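Local coordinates for kinesin-like protein KAR3 (Saccharomyces cerevisiae, PDB 1F9V) that probably hydrolyses ATP in its kinesin motor domain to drive movement along microtubules, and binds ADP, at residues His116-Asn119 / Trp120-Lys123. The protein carries 2 engineered substitutions. Residues are numbered along the deposited sequence; the frame is centred on the assembly and turned at random.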
ATOM      1  N   HIS A 116      14.782   7.815   4.191  1.00 12.78           N
ATOM      2  CA  HIS A 116      14.898   8.616   2.982  1.00 11.75           C
ATOM      3  C   HIS A 116      14.428  10.047   3.226  1.00 12.98           C
ATOM      4  O   HIS A 116      15.051  11.003   2.764  1.00 13.21           O
ATOM      5  CB  HIS A 116      14.071   7.979   1.859  1.00 12.15           C
ATOM      6  CG  HIS A 116      14.287   8.599   0.513  1.00 13.29           C
ATOM      7  ND1 HIS A 116      15.540   8.775  -0.036  1.00 12.29           N
ATOM      8  CD2 HIS A 116      13.408   9.069  -0.402  1.00 11.90           C
ATOM      9  CE1 HIS A 116      15.421   9.325  -1.230  1.00 12.12           C
ATOM     10  NE2 HIS A 116      14.137   9.514  -1.477  1.00 14.04           N
ATOM     11  N   ILE A 117      13.325  10.193   3.949  1.00 13.51           N
ATOM     12  CA  ILE A 117      12.780  11.518   4.239  1.00 14.75           C
ATOM     13  C   ILE A 117      13.739  12.353   5.090  1.00 13.41           C
ATOM     14  O   ILE A 117      13.929  13.543   4.833  1.00 14.38           O
ATOM     15  CB  ILE A 117      11.410  11.411   4.953  1.00 15.22           C
ATOM     16  CG1 ILE A 117      10.322  11.061   3.932  1.00 16.53           C
ATOM     17  CG2 ILE A 117      11.067  12.730   5.638  1.00 16.50           C
ATOM     18  CD1 ILE A 117       9.015  10.582   4.556  1.00 18.06           C
ATOM     19  N   PHE A 118      14.345  11.737   6.097  1.00 13.68           N
ATOM     20  CA  PHE A 118      15.273  12.465   6.947  1.00 14.16           C
ATOM     21  C   PHE A 118      16.548  12.835   6.194  1.00 15.26           C
ATOM     22  O   PHE A 118      17.155  13.870   6.467  1.00 15.20           O
ATOM     23  CB  PHE A 118      15.580  11.652   8.205  1.00 15.34           C
ATOM     24  CG  PHE A 118      14.621  11.922   9.332  1.00 17.64           C
ATOM     25  CD1 PHE A 118      14.615  13.160   9.972  1.00 18.55           C
ATOM     26  CD2 PHE A 118      13.700  10.962   9.729  1.00 17.60           C
ATOM     27  CE1 PHE A 118      13.702  13.434  10.990  1.00 18.61           C
ATOM     28  CE2 PHE A 118      12.783  11.227  10.745  1.00 18.67           C
ATOM     29  CZ  PHE A 118      12.787  12.469  11.375  1.00 17.84           C
ATOM     30  N   ASN A 119      16.951  12.007   5.232  1.00 15.01           N
ATOM     31  CA  ASN A 119      18.144  12.321   4.446  1.00 16.20           C
ATOM     32  C   ASN A 119      17.828  13.576   3.646  1.00 16.18           C
ATOM     33  O   ASN A 119      18.665  14.464   3.494  1.00 16.38           O
ATOM     34  CB  ASN A 119      18.493  11.185   3.480  1.00 17.63           C
ATOM     35  CG  ASN A 119      19.090   9.980   4.182  1.00 22.97           C
ATOM     36  OD1 ASN A 119      19.563  10.075   5.318  1.00 24.98           O
ATOM     37  ND2 ASN A 119      19.069   8.832   3.505  1.00 24.02           N
ATOM     38  N   TRP A 120      16.602  13.642   3.141  1.00 14.92           N
ATOM     39  CA  TRP A 120      16.157  14.786   2.358  1.00 16.09           C
ATOM     40  C   TRP A 120      15.975  16.016   3.238  1.00 16.75           C
ATOM     41  O   TRP A 120      16.288  17.134   2.828  1.00 17.60           O
ATOM     42  CB  TRP A 120      14.838  14.458   1.664  1.00 16.21           C
ATOM     43  CG  TRP A 120      15.024  14.015   0.261  1.00 17.68           C
ATOM     44  CD1 TRP A 120      14.826  12.758  -0.237  1.00 17.83           C
ATOM     45  CD2 TRP A 120      15.455  14.821  -0.839  1.00 19.82           C
ATOM     46  NE1 TRP A 120      15.108  12.733  -1.580  1.00 18.62           N
ATOM     47  CE2 TRP A 120      15.495  13.984  -1.978  1.00 19.78           C
ATOM     48  CE3 TRP A 120      15.809  16.170  -0.976  1.00 20.39           C
ATOM     49  CZ2 TRP A 120      15.880  14.452  -3.240  1.00 20.80           C
ATOM     50  CZ3 TRP A 120      16.192  16.636  -2.233  1.00 22.59           C
ATOM     51  CH2 TRP A 120      16.223  15.776  -3.349  1.00 23.05           C
ATOM     52  N   ILE A 121      15.461  15.800   4.444  1.00 16.59           N
ATOM     53  CA  ILE A 121      15.232  16.889   5.380  1.00 17.20           C
ATOM     54  C   ILE A 121      16.566  17.555   5.714  1.00 18.92           C
ATOM     55  O   ILE A 121      16.667  18.780   5.743  1.00 18.88           O
ATOM     56  CB  ILE A 121      14.552  16.378   6.680  1.00 17.21           C
ATOM     57  CG1 ILE A 121      13.065  16.088   6.410  1.00 16.30           C
ATOM     58  CG2 ILE A 121      14.705  17.414   7.797  1.00 17.69           C
ATOM     59  CD1 ILE A 121      12.313  15.504   7.588  1.00 15.67           C
ATOM     60  N   ASN A 122      17.595  16.748   5.953  1.00 20.60           N
ATOM     61  CA  ASN A 122      18.906  17.297   6.267  1.00 22.99           C
ATOM     62  C   ASN A 122      19.428  18.078   5.072  1.00 23.92           C
ATOM     63  O   ASN A 122      19.969  19.174   5.224  1.00 23.84           O
ATOM     64  CB  ASN A 122      19.872  16.175   6.629  1.00 25.08           C
ATOM     65  CG  ASN A 122      19.468  15.462   7.894  1.00 28.54           C
ATOM     66  OD1 ASN A 122      19.112  16.098   8.887  1.00 32.15           O
ATOM     67  ND2 ASN A 122      19.508  14.133   7.870  1.00 30.59           N
ATOM     68  N   LYS A 123      19.249  17.516   3.881  1.00 24.52           N
ATOM     69  CA  LYS A 123      19.702  18.158   2.652  1.00 26.84           C
ATOM     70  C   LYS A 123      18.965  19.468   2.339  1.00 26.78           C
ATOM     71  O   LYS A 123      19.499  20.337   1.648  1.00 26.40           O
ATOM     72  CB  LYS A 123      19.545  17.192   1.476  1.00 29.12           C
ATOM     73  CG  LYS A 123      19.459  17.870   0.115  1.00 32.36           C
ATOM     74  CD  LYS A 123      20.238  17.094  -0.939  1.00 37.03           C
ATOM     75  CE  LYS A 123      20.270  17.838  -2.269  1.00 38.53           C
ATOM     76  NZ  LYS A 123      21.334  17.313  -3.173  1.00 40.48           N
TER
HETATM   77  O   HOH W   1      21.382  12.884   5.986  1.00 32.64           O
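His-116 and Trp-120, one helical turn apart, form an offset edge-to-face aromatic pair. The pyrrole edge of the indole points at one face of the imidazole. The two planes are nearly perpendicular, at 86°, and the centroids of the imidazole and the five-membered ring lie 4.7 Å apart. CD1 of Trp-120 sits over the imidazole towards its rim, 3.5 Å from NE2 of His-116. CG of His-116 is anti to its backbone N (chi1 -171°), which swings the ring along the helix to lie beside the indole. NE2 of His-116 is also hydrogen-bonded to Gln-78, in a loop whose Gln-78 and Leu-81 touch the indole. Shortened to an alanine, His-116 would lose its ring, which would probably leave the pyrrole edge of Trp-120 without the face it points at and Gln-78 without this partner.

Apolar contacts lie on the buried side. CD1 of Ile-121 reaches back to CG2 of Ile-117 at 3.6 Å. CD1 of Ile-121 also comes within 4.1 Å of CD1 of Phe-118, so it touches the side chains of both Ile-117 and Phe-118. Phe-118 and Ile-121 also pack on Val-133 of strand 130-141.

Four backbone hydrogen bonds join each residue to the one four places on. The shortest runs from N of Ile-121 to O of Ile-117, at 2.8 Å.

On the exposed side, one water bridges two asparagines. It accepts from ND2 of Asn-122 at 2.9 Å and donates weakly to OD1 of Asn-119.

These i to i+3 and i to i+4 contacts are characteristic of an amphipathic alpha-helix, here the C-terminal part of helix 109-124, packed against the central mixed sheet of the kinesin motor domain.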